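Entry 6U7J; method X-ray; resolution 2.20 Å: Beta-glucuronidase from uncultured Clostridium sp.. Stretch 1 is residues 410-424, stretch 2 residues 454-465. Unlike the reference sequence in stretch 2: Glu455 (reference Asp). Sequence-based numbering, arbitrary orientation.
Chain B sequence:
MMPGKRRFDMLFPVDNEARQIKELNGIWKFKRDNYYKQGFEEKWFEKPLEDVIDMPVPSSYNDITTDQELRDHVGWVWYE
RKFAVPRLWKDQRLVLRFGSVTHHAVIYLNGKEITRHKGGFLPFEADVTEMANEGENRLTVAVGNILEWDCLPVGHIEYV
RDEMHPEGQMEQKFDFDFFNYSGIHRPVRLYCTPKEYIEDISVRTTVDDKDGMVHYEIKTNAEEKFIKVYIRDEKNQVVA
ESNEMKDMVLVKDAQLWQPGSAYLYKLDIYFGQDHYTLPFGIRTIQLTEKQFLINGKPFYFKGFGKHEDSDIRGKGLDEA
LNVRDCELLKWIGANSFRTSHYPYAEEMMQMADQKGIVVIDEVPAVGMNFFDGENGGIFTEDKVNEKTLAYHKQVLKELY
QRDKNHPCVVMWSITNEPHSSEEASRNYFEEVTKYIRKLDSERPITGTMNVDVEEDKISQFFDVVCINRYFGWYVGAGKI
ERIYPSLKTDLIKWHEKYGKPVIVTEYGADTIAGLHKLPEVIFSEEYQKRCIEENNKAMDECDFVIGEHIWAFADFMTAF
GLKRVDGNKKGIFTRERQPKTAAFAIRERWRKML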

# COMPACT_ATOMS: atom_id res chain seq x y z
N VAL B 410 -8.71 28.66 25.62
CA VAL B 410 -9.36 28.55 26.92
C VAL B 410 -8.43 28.00 27.98
O VAL B 410 -8.83 27.93 29.16
CB VAL B 410 -10.65 27.73 26.85
CG1 VAL B 410 -11.56 28.29 25.76
CG2 VAL B 410 -10.35 26.23 26.64
N MET B 411 -7.20 27.65 27.64
CA MET B 411 -6.32 27.06 28.63
C MET B 411 -4.89 27.10 28.10
O MET B 411 -4.66 27.00 26.89
CB MET B 411 -6.75 25.62 28.96
CG MET B 411 -5.95 24.95 30.07
SD MET B 411 -6.83 23.59 30.89
CE MET B 411 -7.16 22.51 29.50
N TRP B 412 -3.92 27.27 29.02
CA TRP B 412 -2.51 27.23 28.69
C TRP B 412 -1.94 25.90 29.15
O TRP B 412 -2.14 25.51 30.30
CB TRP B 412 -1.70 28.35 29.36
CG TRP B 412 -2.21 29.75 29.15
CD1 TRP B 412 -2.77 30.55 30.08
CD2 TRP B 412 -2.16 30.52 27.94
NE1 TRP B 412 -3.12 31.76 29.53
CE2 TRP B 412 -2.75 31.77 28.22
CE3 TRP B 412 -1.69 30.27 26.64
CZ2 TRP B 412 -2.89 32.77 27.25
CZ3 TRP B 412 -1.83 31.26 25.68
CH2 TRP B 412 -2.42 32.50 25.99
N SER B 413 -1.23 25.21 28.26
CA SER B 413 -0.45 24.06 28.66
C SER B 413 1.01 24.48 28.68
O SER B 413 1.52 24.98 27.68
CB SER B 413 -0.65 22.86 27.73
OG SER B 413 0.36 21.90 27.96
N ILE B 414 1.68 24.26 29.81
CA ILE B 414 3.01 24.82 30.02
C ILE B 414 4.12 23.83 29.75
O ILE B 414 5.30 24.22 29.78
CB ILE B 414 3.16 25.38 31.45
CG1 ILE B 414 3.00 24.24 32.46
CG2 ILE B 414 2.13 26.48 31.69
CD1 ILE B 414 3.52 24.58 33.84
N THR B 415 3.79 22.56 29.51
CA THR B 415 4.77 21.51 29.31
C THR B 415 4.07 20.25 28.81
O THR B 415 2.89 20.01 29.12
CB THR B 415 5.55 21.21 30.61
OG1 THR B 415 6.62 20.31 30.33
CG2 THR B 415 4.65 20.60 31.67
N ASN B 416 4.79 19.47 28.03
CA ASN B 416 4.31 18.17 27.58
C ASN B 416 5.27 17.10 28.07
O ASN B 416 6.45 17.10 27.69
CB ASN B 416 4.16 18.13 26.05
CG ASN B 416 3.69 16.78 25.56
OD1 ASN B 416 2.49 16.47 25.57
ND2 ASN B 416 4.64 15.95 25.14
N GLU B 417 4.77 16.23 28.95
CA GLU B 417 5.48 15.04 29.38
C GLU B 417 6.89 15.31 29.98
O GLU B 417 7.85 14.73 29.58
CB GLU B 417 5.61 14.05 28.23
CG GLU B 417 4.27 13.49 27.71
CD GLU B 417 4.44 12.28 26.78
OE1 GLU B 417 5.54 12.07 26.23
OE2 GLU B 417 3.46 11.53 26.61
N PRO B 418 6.96 16.20 30.97
CA PRO B 418 8.24 16.36 31.68
C PRO B 418 8.45 15.18 32.62
O PRO B 418 7.51 14.50 33.02
CB PRO B 418 8.05 17.66 32.47
CG PRO B 418 6.58 17.63 32.82
CD PRO B 418 5.89 16.97 31.63
N HIS B 419 9.71 14.95 32.97
CA HIS B 419 10.03 13.87 33.91
C HIS B 419 9.73 14.38 35.32
O HIS B 419 10.61 14.67 36.13
CB HIS B 419 11.48 13.43 33.76
CG HIS B 419 11.77 12.12 34.41
ND1 HIS B 419 12.89 11.88 35.17
CD2 HIS B 419 11.07 10.95 34.41
CE1 HIS B 419 12.88 10.64 35.61
NE2 HIS B 419 11.78 10.05 35.17
N SER B 420 8.43 14.51 35.60
CA SER B 420 7.95 15.20 36.79
C SER B 420 7.93 14.31 38.03
O SER B 420 7.39 14.71 39.06
CB SER B 420 6.55 15.78 36.53
OG SER B 420 5.61 14.77 36.20
N SER B 421 8.50 13.11 37.94
CA SER B 421 8.73 12.27 39.11
C SER B 421 9.92 12.73 39.93
O SER B 421 10.05 12.31 41.09
CB SER B 421 8.97 10.83 38.67
OG SER B 421 10.16 10.78 37.91
N GLU B 422 10.80 13.56 39.36
CA GLU B 422 11.98 14.06 40.06
C GLU B 422 11.59 15.16 41.04
O GLU B 422 10.81 16.05 40.71
CB GLU B 422 13.01 14.60 39.07
CG GLU B 422 13.51 13.58 38.05
CD GLU B 422 14.41 14.19 36.98
OE1 GLU B 422 15.06 15.22 37.26
OE2 GLU B 422 14.47 13.64 35.85
N GLU B 423 12.15 15.10 42.26
CA GLU B 423 11.81 16.10 43.27
C GLU B 423 12.22 17.50 42.82
O GLU B 423 11.48 18.47 43.06
CB GLU B 423 12.48 15.75 44.60
CG GLU B 423 12.17 16.74 45.74
CD GLU B 423 10.68 16.90 46.00
OE1 GLU B 423 10.21 18.05 46.18
OE2 GLU B 423 9.96 15.88 46.03
N ALA B 424 13.36 17.62 42.15
CA ALA B 424 13.80 18.92 41.67
C ALA B 424 12.83 19.53 40.67
O ALA B 424 12.93 20.72 40.39
CB ALA B 424 15.20 18.82 41.05
N GLU B 454 1.54 7.81 40.96
CA GLU B 454 2.16 7.75 42.28
C GLU B 454 3.41 8.62 42.36
O GLU B 454 3.71 9.17 43.42
CB GLU B 454 2.51 6.31 42.64
CG GLU B 454 1.33 5.36 42.61
CD GLU B 454 1.13 4.73 41.24
OE1 GLU B 454 1.86 5.12 40.29
OE2 GLU B 454 0.24 3.85 41.10
N GLU B 455 4.13 8.78 41.25
CA GLU B 455 5.40 9.48 41.27
C GLU B 455 5.31 10.95 40.86
O GLU B 455 6.25 11.70 41.13
CB GLU B 455 6.40 8.77 40.36
CG GLU B 455 6.48 7.28 40.63
CD GLU B 455 7.90 6.81 40.89
OE1 GLU B 455 8.20 5.63 40.62
OE2 GLU B 455 8.73 7.63 41.36
N ASP B 456 4.21 11.38 40.24
CA ASP B 456 4.11 12.76 39.80
C ASP B 456 4.23 13.70 40.99
O ASP B 456 3.76 13.41 42.09
CB ASP B 456 2.78 13.04 39.09
CG ASP B 456 2.63 14.51 38.72
OD1 ASP B 456 3.58 15.05 38.12
OD2 ASP B 456 1.60 15.13 39.04
N LYS B 457 4.85 14.86 40.75
CA LYS B 457 5.05 15.82 41.82
C LYS B 457 4.65 17.24 41.44
O LYS B 457 4.95 18.16 42.20
CB LYS B 457 6.51 15.77 42.29
CG LYS B 457 6.81 14.51 43.10
CD LYS B 457 8.28 14.37 43.42
CE LYS B 457 8.55 13.01 44.03
NZ LYS B 457 8.17 11.91 43.10
N ILE B 458 3.96 17.46 40.31
CA ILE B 458 3.69 18.82 39.88
C ILE B 458 2.23 19.10 39.54
O ILE B 458 1.82 20.27 39.45
CB ILE B 458 4.58 19.20 38.67
CG1 ILE B 458 4.10 18.49 37.39
CG2 ILE B 458 6.04 18.91 38.95
CD1 ILE B 458 4.71 19.10 36.10
N SER B 459 1.41 18.06 39.37
CA SER B 459 0.06 18.32 38.87
C SER B 459 -0.81 19.06 39.88
O SER B 459 -1.83 19.64 39.49
CB SER B 459 -0.65 17.03 38.45
OG SER B 459 -0.16 16.58 37.20
N GLN B 460 -0.42 19.08 41.16
CA GLN B 460 -1.16 19.88 42.14
C GLN B 460 -1.20 21.36 41.76
O GLN B 460 -2.10 22.08 42.21
CB GLN B 460 -0.57 19.71 43.54
CG GLN B 460 0.85 20.26 43.69
CD GLN B 460 1.90 19.24 43.29
OE1 GLN B 460 1.58 18.21 42.70
NE2 GLN B 460 3.17 19.52 43.60
N PHE B 461 -0.26 21.84 40.94
CA PHE B 461 -0.23 23.24 40.55
C PHE B 461 -1.20 23.57 39.42
O PHE B 461 -1.39 24.76 39.13
CB PHE B 461 1.19 23.65 40.12
CG PHE B 461 2.24 23.40 41.18
CD1 PHE B 461 2.09 23.87 42.47
CD2 PHE B 461 3.39 22.68 40.87
CE1 PHE B 461 3.05 23.62 43.44
CE2 PHE B 461 4.36 22.44 41.83
CZ PHE B 461 4.19 22.91 43.12
N PHE B 462 -1.82 22.58 38.80
CA PHE B 462 -2.64 22.81 37.61
C PHE B 462 -4.11 22.91 37.99
O PHE B 462 -4.54 22.47 39.05
CB PHE B 462 -2.47 21.67 36.59
CG PHE B 462 -1.05 21.47 36.13
CD1 PHE B 462 -0.16 22.54 36.09
CD2 PHE B 462 -0.62 20.22 35.72
CE1 PHE B 462 1.15 22.35 35.66
CE2 PHE B 462 0.68 20.03 35.28
CZ PHE B 462 1.57 21.09 35.26
N ASP B 463 -4.89 23.51 37.09
CA ASP B 463 -6.34 23.56 37.23
C ASP B 463 -7.02 22.36 36.59
O ASP B 463 -8.12 21.97 37.02
CB ASP B 463 -6.86 24.86 36.62
CG ASP B 463 -6.16 26.09 37.20
OD1 ASP B 463 -6.23 26.27 38.44
OD2 ASP B 463 -5.52 26.85 36.44
N VAL B 464 -6.40 21.75 35.58
CA VAL B 464 -6.88 20.52 34.97
C VAL B 464 -5.72 19.55 34.92
O VAL B 464 -4.58 19.95 34.68
CB VAL B 464 -7.45 20.78 33.55
CG1 VAL B 464 -7.79 19.45 32.85
CG2 VAL B 464 -8.66 21.67 33.62
N VAL B 465 -6.00 18.27 35.18
CA VAL B 465 -4.99 17.22 35.05
C VAL B 465 -5.12 16.60 33.67
O VAL B 465 -6.22 16.18 33.26
CB VAL B 465 -5.14 16.17 36.16
CG1 VAL B 465 -4.22 14.98 35.89
CG2 VAL B 465 -4.84 16.79 37.51

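Contact along the second stretch begins at Glu455, a position where the reference sequence has Asp. Its CA-to-CB bond points sideways to the first stretch, and its CB packs 3.7 Å from CB of Ser421, and the polar contacts of this residue here are made by its carbonyl. Glu455 O lies 3.2 Å from Ser421 CA in a nearly straight CA-H...O contact, and it also accepts a hydrogen bond from Lys457 NZ at 2.8 Å.

Asp456 directs its CA-to-CB bond away, yet its carboxylate comes back within reach: OD1 accepts a 2.8 Å hydrogen bond from Ser420 OG. The same carboxylate receives backbone amides of its own stretch, with Ile458 N 3.3 Å from Asp456 OD1 and Ser459 N 3.0 Å from Asp456 OD2. The carboxylate that accepts these two amides thus also accepts the Ser420 hydroxyl from across the interface.

Lys457 is held at both ends. Its backbone N makes a weak hydrogen bond to Ser420 O (3.1 Å, with an N-H...O angle of 125°), while NZ, at the end of a largely extended side chain, donates to Ser421 O at 2.8 Å. Because NZ also binds Glu455 O, the ammonium bridges carbonyls from the two stretches. The lysine's aliphatic portion passes Glu423, whose OE2 is 3.5 Å from Lys457 CD.

From Ile458 onward the contact turns apolar. Ile458 CG1 lies 3.8 Å from Ser420 CB, and its CD1 reaches to 4.1 Å from Pro418 CG. The 3-10 segment, Ser459 to Phe461, makes no contact with the first stretch. Packing resumes at Phe462, where CE1 meets Ile414 CD1 at 3.7 Å, the methyl approaching the ring obliquely. Finally, Val464 CG2 sits 3.8 Å from Met411 SD, placing the last side-chain contact against the strand.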